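Local coordinates for intimin adherence protein (Escherichia coli O157:H7, PDB 3NCX) that probably mediates attachment of the bacterium to host cells by binding the translocated receptor Tir through its C-terminal, C-type lectin-like region, at residues 143-149 against 182-186; 124-128 against 165-170; 16-20 against 37-41; 102-106 against 178-183. The protein carries 1 engineered substitution. All blocks are in the same frame, centred on the assembly; numbering follows the deposited sequence.

Contact 1 (143-149 against 182-186)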
# COMPACT_ATOMS: atom_id res chain seq x y z
N MET A 143 12.54 -9.17 -1.27
CA MET A 143 13.32 -8.60 -0.17
C MET A 143 12.98 -9.24 1.18
O MET A 143 11.83 -9.61 1.43
CB MET A 143 13.10 -7.09 -0.10
CG MET A 143 13.51 -6.37 -1.37
SD MET A 143 12.55 -4.87 -1.63
CE MET A 143 13.20 -4.33 -3.21
N ASN A 144 13.99 -9.35 2.03
CA ASN A 144 13.80 -9.86 3.39
C ASN A 144 13.81 -8.72 4.40
O ASN A 144 13.27 -8.84 5.50
CB ASN A 144 14.90 -10.86 3.74
CG ASN A 144 14.83 -12.12 2.90
OD1 ASN A 144 13.75 -12.65 2.64
ND2 ASN A 144 15.99 -12.61 2.47
N SER A 145 14.42 -7.61 4.01
CA SER A 145 14.54 -6.44 4.87
C SER A 145 14.41 -5.15 4.08
O SER A 145 14.96 -5.03 2.98
CB SER A 145 15.88 -6.47 5.61
OG SER A 145 16.15 -5.22 6.22
N ILE A 146 13.69 -4.19 4.63
CA ILE A 146 13.58 -2.87 4.03
C ILE A 146 13.80 -1.79 5.08
O ILE A 146 12.84 -1.26 5.65
CB ILE A 146 12.21 -2.65 3.35
CG1 ILE A 146 11.93 -3.75 2.33
CG2 ILE A 146 12.17 -1.29 2.67
CD1 ILE A 146 10.62 -3.58 1.59
N THR A 147 15.06 -1.47 5.33
CA THR A 147 15.41 -0.41 6.28
C THR A 147 15.16 0.95 5.64
O THR A 147 15.61 1.21 4.52
CB THR A 147 16.89 -0.51 6.73
OG1 THR A 147 17.11 -1.78 7.37
CG2 THR A 147 17.23 0.60 7.69
N ALA A 148 14.45 1.81 6.35
CA ALA A 148 14.08 3.12 5.81
C ALA A 148 14.62 4.26 6.67
O ALA A 148 14.60 4.20 7.90
CB ALA A 148 12.57 3.23 5.66
N TRP A 149 15.10 5.32 6.01
CA TRP A 149 15.56 6.51 6.72
C TRP A 149 14.40 7.23 7.40
O TRP A 149 13.31 7.31 6.86
CB TRP A 149 16.26 7.48 5.77
CG TRP A 149 17.63 7.07 5.33
CD1 TRP A 149 18.02 6.71 4.07
CD2 TRP A 149 18.81 6.99 6.15
NE1 TRP A 149 19.36 6.41 4.06
CE2 TRP A 149 19.87 6.57 5.33
CE3 TRP A 149 19.06 7.22 7.51
CZ2 TRP A 149 21.16 6.38 5.81
CZ3 TRP A 149 20.35 7.04 7.99
CH2 TRP A 149 21.38 6.62 7.14
N ASN A 182 22.86 -0.09 2.46
CA ASN A 182 21.73 -0.98 2.72
C ASN A 182 20.52 -0.28 3.34
O ASN A 182 19.72 -0.91 4.02
CB ASN A 182 22.16 -2.15 3.60
CG ASN A 182 23.28 -2.97 2.97
OD1 ASN A 182 24.39 -3.03 3.49
ND2 ASN A 182 22.98 -3.62 1.85
N VAL A 183 20.39 1.02 3.10
CA VAL A 183 19.24 1.77 3.61
C VAL A 183 18.45 2.40 2.46
O VAL A 183 19.01 3.14 1.65
CB VAL A 183 19.67 2.88 4.59
CG1 VAL A 183 18.45 3.54 5.20
CG2 VAL A 183 20.57 2.31 5.68
N TYR A 184 17.16 2.09 2.40
CA TYR A 184 16.31 2.57 1.32
C TYR A 184 15.83 4.00 1.54
O TYR A 184 15.55 4.41 2.66
CB TYR A 184 15.10 1.65 1.14
CG TYR A 184 15.44 0.33 0.48
CD1 TYR A 184 15.88 -0.75 1.24
CD2 TYR A 184 15.31 0.16 -0.89
CE1 TYR A 184 16.19 -1.95 0.65
CE2 TYR A 184 15.62 -1.04 -1.49
CZ TYR A 184 16.06 -2.10 -0.72
OH TYR A 184 16.37 -3.30 -1.31
N ALA A 185 15.73 4.75 0.44
CA ALA A 185 15.17 6.09 0.49
C ALA A 185 13.65 6.01 0.32
O ALA A 185 13.15 5.84 -0.79
CB ALA A 185 15.77 6.96 -0.60
N VAL A 186 12.93 6.11 1.43
CA VAL A 186 11.48 6.03 1.40
C VAL A 186 10.84 7.41 1.39
O VAL A 186 10.95 8.17 2.36
CB VAL A 186 10.92 5.20 2.58
CG1 VAL A 186 9.40 5.24 2.59
CG2 VAL A 186 11.41 3.77 2.51
O HOH W 1 13.71 7.09 4.15
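How two small sheets of one domain can be joined edge to edge is well illustrated here. In backbone terms the junction is slight: A148 and Y184 form a single bridge, with CA atoms 5.0 Å apart, and one direct hydrogen bond, from Y184 N to T147 O (2.8 Å), links the main chains. The strand axes run at 56° to each other, so the chains splay apart soon after meeting. Where they diverge, a water carries the link onward, accepting from V186 N (3.0 Å) and donating to W149 O (2.7 Å).

Apolar packing supplies most of the remainder. On one flank A148 CB meets V186 CG2 at 3.4 Å, and the Y184 ring lies against I146, with CD1 of Y184 4.0 Å from CG2 of I146. M143 extends the same patch in a Met-aromatic contact, its SD 5.3 Å from the Y184 ring centroid in an oblique approach. On the other flank V183 places CG1 over the face of the W149 five-membered ring, a CH-pi contact, while the indole nitrogen is engaged by the backbone oxygen of A104. Strand 147-149 is an outer strand of the sheet it forms with 161-166 and 172-177, and 184-188 is an outer strand of the one containing 97-103. Such a seam between two small sheets is characteristic of the C-type lectin-like fold.

Contact 2 (124-128 against 165-170)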
# COMPACT_ATOMS: atom_id res chain seq x y z
N LEU A 124 6.02 5.50 9.53
CA LEU A 124 6.34 4.22 8.90
C LEU A 124 5.71 3.03 9.63
O LEU A 124 5.20 2.11 8.99
CB LEU A 124 7.86 4.03 8.82
CG LEU A 124 8.62 5.01 7.92
CD1 LEU A 124 10.12 4.87 8.12
CD2 LEU A 124 8.25 4.78 6.46
N SER A 125 5.76 3.05 10.95
CA SER A 125 5.21 1.96 11.75
C SER A 125 3.70 1.88 11.61
O SER A 125 3.12 0.79 11.70
CB SER A 125 5.61 2.11 13.22
OG SER A 125 5.09 3.31 13.77
N ASP A 126 3.06 3.02 11.40
CA ASP A 126 1.62 3.07 11.20
C ASP A 126 1.22 2.32 9.94
O ASP A 126 0.14 1.74 9.86
CB ASP A 126 1.12 4.52 11.13
CG ASP A 126 0.82 5.09 12.50
OD1 ASP A 126 1.27 4.51 13.51
OD2 ASP A 126 0.14 6.14 12.57
N ILE A 127 2.11 2.35 8.95
CA ILE A 127 1.86 1.65 7.70
C ILE A 127 1.95 0.14 7.88
O ILE A 127 1.21 -0.63 7.27
CB ILE A 127 2.80 2.13 6.59
CG1 ILE A 127 2.30 3.47 6.05
CG2 ILE A 127 2.87 1.11 5.46
CD1 ILE A 127 3.06 3.97 4.85
N TYR A 128 2.86 -0.29 8.75
CA TYR A 128 2.98 -1.71 9.07
C TYR A 128 1.72 -2.20 9.77
O TYR A 128 1.24 -3.30 9.50
CB TYR A 128 4.21 -1.98 9.94
CG TYR A 128 4.37 -3.43 10.30
CD1 TYR A 128 5.20 -4.27 9.57
CD2 TYR A 128 3.67 -3.98 11.37
CE1 TYR A 128 5.34 -5.60 9.89
CE2 TYR A 128 3.80 -5.31 11.70
CZ TYR A 128 4.63 -6.12 10.96
OH TYR A 128 4.77 -7.45 11.29
N TYR A 165 13.84 2.70 10.46
CA TYR A 165 12.78 1.75 10.75
C TYR A 165 12.60 0.78 9.59
O TYR A 165 12.59 1.19 8.43
CB TYR A 165 11.46 2.48 11.04
CG TYR A 165 10.30 1.55 11.32
CD1 TYR A 165 10.15 0.95 12.56
CD2 TYR A 165 9.35 1.29 10.34
CE1 TYR A 165 9.09 0.10 12.82
CE2 TYR A 165 8.28 0.44 10.60
CZ TYR A 165 8.16 -0.15 11.84
OH TYR A 165 7.10 -0.99 12.10
N ASN A 166 12.48 -0.50 9.90
CA ASN A 166 12.35 -1.53 8.87
C ASN A 166 10.90 -1.88 8.57
O ASN A 166 10.16 -2.30 9.47
CB ASN A 166 13.14 -2.77 9.27
CG ASN A 166 13.35 -3.73 8.12
OD1 ASN A 166 12.44 -3.98 7.32
ND2 ASN A 166 14.55 -4.28 8.02
N LEU A 167 10.49 -1.72 7.31
CA LEU A 167 9.10 -1.92 6.92
C LEU A 167 8.68 -3.38 6.87
O LEU A 167 7.52 -3.69 6.60
CB LEU A 167 8.84 -1.25 5.56
CG LEU A 167 8.94 0.27 5.55
CD1 LEU A 167 8.85 0.81 4.14
CD2 LEU A 167 7.85 0.88 6.43
N ILE A 168 9.62 -4.28 7.14
CA ILE A 168 9.32 -5.71 7.20
C ILE A 168 9.49 -6.25 8.61
O ILE A 168 8.66 -7.02 9.09
CB ILE A 168 10.21 -6.53 6.26
CG1 ILE A 168 9.89 -6.21 4.80
CG2 ILE A 168 10.04 -8.01 6.52
CD1 ILE A 168 10.76 -6.97 3.81
N THR A 169 10.56 -5.83 9.27
CA THR A 169 10.93 -6.40 10.57
C THR A 169 10.51 -5.53 11.76
O THR A 169 10.63 -5.96 12.90
CB THR A 169 12.45 -6.64 10.65
OG1 THR A 169 13.14 -5.39 10.64
CG2 THR A 169 12.92 -7.48 9.47
N GLN A 170 10.01 -4.33 11.48
CA GLN A 170 9.61 -3.39 12.53
C GLN A 170 10.81 -2.94 13.36
O GLN A 170 10.66 -2.24 14.36
CB GLN A 170 8.56 -4.01 13.46
CG GLN A 170 7.35 -4.61 12.76
CD GLN A 170 6.40 -5.26 13.74
OE1 GLN A 170 5.82 -4.60 14.60
NE2 GLN A 170 6.23 -6.57 13.62
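A helix laid against the end of a strand needs side chains that fill the gap, and residues 165-170 provide them in succession against helix 121-131. Y165, still in strand 161-166, points toward the helix: its CD2 lies 3.5 Å from CB of L124, and its OH reaches over the next residues, 3.5 Å from S125 CA and 3.7 Å from Y128 CB. N166 points its CA-to-CB bond away from the helix and serves the turn that follows it. Its OD1 accepts from I168 N (2.8 Å) in an Asx turn and, weakly, from T169 N (3.3 Å), and it also accepts from the backbone N of I146.

As the strand gives way to the turn, L167 sends the end of its side chain back to the helix, with CD2 3.9 Å from CD2 of L124. The carbonyls then take over: L167 O lies at the edge of the Y128 ring, 3.8 Å from CD1, and I168 O comes within 3.7 Å of Y128 CE1. Q170 N donates to N166 O (2.9 Å), closing the turn, and the Q170 side chain lies over the face of Y128, its CG 3.6 Å from the ring centroid in a CH-pi contact. The result is helix-on-sheet packing within the C-type lectin-like domain, with L124 as the buried side chain through which helix 121-131 meets A148 of strand 147-149 and Y165 of strand 161-166.

Contact 3 (16-20 against 37-41)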
# COMPACT_ATOMS: atom_id res chain seq x y z
N LYS A 16 -16.20 -4.20 3.24
CA LYS A 16 -15.14 -4.83 4.02
C LYS A 16 -14.07 -5.36 3.07
O LYS A 16 -14.34 -6.20 2.22
CB LYS A 16 -15.71 -5.97 4.86
CG LYS A 16 -14.96 -6.25 6.15
CD LYS A 16 -15.46 -5.37 7.29
CE LYS A 16 -16.91 -5.69 7.64
NZ LYS A 16 -17.40 -4.90 8.80
N VAL A 17 -12.85 -4.86 3.22
CA VAL A 17 -11.75 -5.23 2.33
C VAL A 17 -10.79 -6.22 2.99
O VAL A 17 -10.55 -6.16 4.20
CB VAL A 17 -10.97 -3.99 1.85
CG1 VAL A 17 -9.51 -4.32 1.65
CG2 VAL A 17 -11.59 -3.44 0.57
N ASP A 18 -10.25 -7.14 2.19
CA ASP A 18 -9.30 -8.13 2.69
C ASP A 18 -7.86 -7.71 2.40
O ASP A 18 -7.38 -7.87 1.28
CB ASP A 18 -9.58 -9.49 2.06
CG ASP A 18 -8.58 -10.54 2.49
OD1 ASP A 18 -8.26 -11.43 1.68
OD2 ASP A 18 -8.11 -10.48 3.65
N ILE A 19 -7.19 -7.18 3.42
CA ILE A 19 -5.79 -6.78 3.27
C ILE A 19 -4.88 -8.00 3.28
O ILE A 19 -4.85 -8.76 4.25
CB ILE A 19 -5.34 -5.80 4.37
CG1 ILE A 19 -6.03 -4.44 4.20
CG2 ILE A 19 -3.83 -5.61 4.34
CD1 ILE A 19 -7.48 -4.42 4.60
N ILE A 20 -4.14 -8.18 2.19
CA ILE A 20 -3.30 -9.35 2.00
C ILE A 20 -2.19 -9.47 3.05
O ILE A 20 -1.82 -10.58 3.44
CB ILE A 20 -2.66 -9.34 0.60
CG1 ILE A 20 -3.74 -9.28 -0.48
CG2 ILE A 20 -1.77 -10.56 0.41
CD1 ILE A 20 -4.72 -10.43 -0.42
N GLN A 37 -1.71 -4.40 -1.42
CA GLN A 37 -2.75 -5.15 -2.13
C GLN A 37 -3.91 -5.58 -1.23
O GLN A 37 -3.73 -5.79 -0.03
CB GLN A 37 -2.13 -6.36 -2.82
CG GLN A 37 -1.05 -6.00 -3.82
CD GLN A 37 -0.38 -7.21 -4.43
OE1 GLN A 37 -0.07 -8.18 -3.73
NE2 GLN A 37 -0.15 -7.17 -5.73
N PHE A 38 -5.08 -5.71 -1.83
CA PHE A 38 -6.28 -6.11 -1.10
C PHE A 38 -7.34 -6.72 -2.01
O PHE A 38 -7.43 -6.39 -3.19
CB PHE A 38 -6.86 -4.92 -0.32
CG PHE A 38 -7.23 -3.75 -1.18
CD1 PHE A 38 -8.54 -3.54 -1.57
CD2 PHE A 38 -6.27 -2.84 -1.60
CE1 PHE A 38 -8.89 -2.46 -2.37
CE2 PHE A 38 -6.61 -1.75 -2.39
CZ PHE A 38 -7.92 -1.57 -2.77
N LYS A 39 -8.15 -7.61 -1.44
CA LYS A 39 -9.17 -8.33 -2.20
C LYS A 39 -10.55 -7.72 -1.99
O LYS A 39 -11.10 -7.79 -0.90
CB LYS A 39 -9.20 -9.80 -1.80
CG LYS A 39 -7.84 -10.49 -1.82
CD LYS A 39 -7.47 -10.96 -3.22
CE LYS A 39 -8.42 -12.05 -3.70
NZ LYS A 39 -7.97 -12.63 -4.99
N LEU A 40 -11.11 -7.14 -3.05
CA LEU A 40 -12.49 -6.68 -3.03
C LEU A 40 -13.44 -7.87 -3.12
O LEU A 40 -13.26 -8.74 -3.98
CB LEU A 40 -12.75 -5.70 -4.17
CG LEU A 40 -12.10 -4.32 -4.04
CD1 LEU A 40 -12.26 -3.53 -5.33
CD2 LEU A 40 -12.69 -3.56 -2.86
N LYS A 41 -14.43 -7.91 -2.24
CA LYS A 41 -15.37 -9.02 -2.20
C LYS A 41 -16.71 -8.66 -2.84
O LYS A 41 -17.46 -7.84 -2.30
CB LYS A 41 -15.60 -9.48 -0.76
CG LYS A 41 -16.57 -10.64 -0.61
CD LYS A 41 -15.85 -11.98 -0.56
CE LYS A 41 -15.10 -12.27 -1.85
NZ LYS A 41 -14.26 -13.50 -1.74
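Strands 17-19 and 37-39 run antiparallel, with an angle of 139° between their short axes and a closest approach of 4.6 Å, a marked departure from a flat pairing. D18 and K39 form the hydrogen-bonded pair, joined by K39 N to D18 O (2.8 Å) and the longer D18 N to K39 O (3.3 Å). I19 and F38 follow as a non-hydrogen-bonded pair, and I20 N to Q37 O (3.3 Å) carries the pairing one step further. F38 CA also makes a CA-H...O contact of 3.2 Å with D18 O.

Side chains divide between the two faces, as alternation in a strand demands. On the face of I19 and F38 the packing is apolar: V17 CG1 meets F38 CB at 3.4 Å, and V17 CG2 meets L40 CD2 at 3.6 Å. On the face of D18 and K39, aliphatic carbon covers the strands, with I20 CD1 3.4 Å from K39 CG, while the D18 carboxylate forms a salt bridge with R25.

Strand 17-19 also pairs with 24-26, and strand 37-43 pairs on its other edge with 66-69. V17, F38 and L40 reach strand 86-91 through Y89 and I91, closing the core of a bacterial Ig-like beta-sandwich.

Contact 4 (102-106 against 178-183)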
# COMPACT_ATOMS: atom_id res chain seq x y z
N LYS A 102 15.47 3.64 -4.43
CA LYS A 102 16.69 2.87 -4.28
C LYS A 102 17.41 3.19 -2.97
O LYS A 102 17.06 4.13 -2.26
CB LYS A 102 17.62 3.10 -5.47
CG LYS A 102 17.90 4.56 -5.79
CD LYS A 102 18.87 4.69 -6.95
CE LYS A 102 19.00 6.13 -7.43
NZ LYS A 102 19.49 7.03 -6.36
N GLN A 103 18.43 2.39 -2.65
CA GLN A 103 19.21 2.59 -1.44
C GLN A 103 20.18 3.75 -1.62
O GLN A 103 20.73 3.95 -2.71
CB GLN A 103 19.98 1.32 -1.07
CG GLN A 103 19.10 0.10 -0.86
CD GLN A 103 19.89 -1.13 -0.45
OE1 GLN A 103 21.12 -1.11 -0.44
NE2 GLN A 103 19.18 -2.20 -0.12
N ALA A 104 20.40 4.52 -0.55
CA ALA A 104 21.27 5.69 -0.60
C ALA A 104 21.64 6.14 0.81
O ALA A 104 21.08 5.67 1.79
CB ALA A 104 20.59 6.82 -1.36
N TYR A 105 22.59 7.07 0.90
CA TYR A 105 22.95 7.66 2.18
C TYR A 105 21.92 8.73 2.53
O TYR A 105 21.18 9.18 1.65
CB TYR A 105 24.35 8.27 2.13
CG TYR A 105 25.44 7.26 1.82
CD1 TYR A 105 25.26 5.91 2.10
CD2 TYR A 105 26.64 7.66 1.25
CE1 TYR A 105 26.25 4.99 1.82
CE2 TYR A 105 27.63 6.75 0.97
CZ TYR A 105 27.43 5.41 1.25
OH TYR A 105 28.43 4.50 0.97
N TYR A 106 21.86 9.12 3.79
CA TYR A 106 20.83 10.05 4.24
C TYR A 106 20.72 11.29 3.36
O TYR A 106 19.64 11.61 2.86
CB TYR A 106 21.05 10.47 5.70
CG TYR A 106 19.92 11.33 6.23
CD1 TYR A 106 19.93 12.71 6.08
CD2 TYR A 106 18.84 10.75 6.88
CE1 TYR A 106 18.90 13.49 6.55
CE2 TYR A 106 17.80 11.52 7.36
CZ TYR A 106 17.84 12.89 7.19
OH TYR A 106 16.80 13.66 7.67
N VAL A 178 24.94 8.60 8.71
CA VAL A 178 24.27 8.99 7.47
C VAL A 178 24.79 8.21 6.26
O VAL A 178 24.02 7.84 5.38
CB VAL A 178 24.39 10.51 7.21
CG1 VAL A 178 23.59 11.29 8.24
CG2 VAL A 178 25.85 10.94 7.20
N ASN A 179 26.09 7.96 6.24
CA ASN A 179 26.71 7.25 5.13
C ASN A 179 26.74 5.74 5.34
O ASN A 179 27.77 5.10 5.17
CB ASN A 179 28.12 7.77 4.86
CG ASN A 179 28.12 9.20 4.38
OD1 ASN A 179 27.17 9.66 3.74
ND2 ASN A 179 29.19 9.93 4.68
N THR A 180 25.59 5.18 5.72
CA THR A 180 25.46 3.74 5.90
C THR A 180 24.78 3.13 4.68
O THR A 180 23.76 3.64 4.21
CB THR A 180 24.63 3.40 7.15
OG1 THR A 180 25.31 3.90 8.32
CG2 THR A 180 24.45 1.90 7.28
N PRO A 181 25.35 2.04 4.15
CA PRO A 181 24.76 1.33 3.01
C PRO A 181 23.56 0.49 3.43
O PRO A 181 23.27 0.38 4.62
CB PRO A 181 25.90 0.42 2.55
CG PRO A 181 26.68 0.15 3.79
CD PRO A 181 26.63 1.43 4.57
N ASN A 182 22.86 -0.09 2.46
CA ASN A 182 21.73 -0.98 2.72
C ASN A 182 20.52 -0.28 3.34
O ASN A 182 19.72 -0.91 4.02
CB ASN A 182 22.16 -2.15 3.60
CG ASN A 182 23.28 -2.97 2.97
OD1 ASN A 182 24.39 -3.03 3.49
ND2 ASN A 182 22.98 -3.62 1.85
N VAL A 183 20.39 1.02 3.10
CA VAL A 183 19.24 1.77 3.61
C VAL A 183 18.45 2.40 2.46
O VAL A 183 19.01 3.14 1.65
CB VAL A 183 19.67 2.88 4.59
CG1 VAL A 183 18.45 3.54 5.20
CG2 VAL A 183 20.57 2.31 5.68
O HOH W 2 20.31 -4.57 1.36
O HOH W 3 22.19 2.83 2.05
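This is a surface contact in which a strand-to-helix junction and an irregular loop are tied together largely through their backbones. Residues 102-106 lead from the end of strand 97-103 into helix 106-112. The loop, residues 178-183, connects strands 172-177 and 184-188 of the C-type lectin-like domain. Two direct hydrogen bonds pin the ends: A104 N donates to V183 O (2.9 Å) and Y106 N to V178 O (3.0 Å).

Between these pins the loop bows outward, with N179 at the centre of an inverse gamma turn, and the gap holds a water that accepts from V183 N (2.8 Å) and lies 2.8 Å from T180 O and 3.1 Å from A104 O. A second water joins the amides at the rim, accepting from Q103 NE2 (3.0 Å) and N182 ND2 (2.9 Å). Y105, at the N-cap position of the helix, lays its ring over the loop: N179 CA sits above one face, 3.7 Å from the centroid, as a CH-pi contact, and T180 O lies at the ring edge, 3.4 Å from CD1. Apolar contact is modest, chiefly Y106 CB against V178 CB (3.7 Å), although Y106 also meets the W149 ring edge-to-face. With main-chain groups and water supplying most of the polar links, the loop's position depends more on its backbone path than on matched polar side chains.

Three of the four contacts belong to the C-type lectin-like domain, and their chemistry follows their depth. Contacts 1 and 4 share N182 and V183 and meet directly at W149 and A104, yet contact 1, partly buried, sets aromatic and aliphatic packing around one direct backbone bond and a water bridge, whereas contact 4, at the surface, relies more on backbone bonds and waters. Contact 2, also partly buried, touches contact 1 through strands 147-149 and 161-166, neighbours in one sheet, and replaces strand pairing with helix packing. Contact 3 stands apart in the Ig-like domain, its centre about 26 Å from that of contact 1, and is a buried contact built on regular antiparallel pairing.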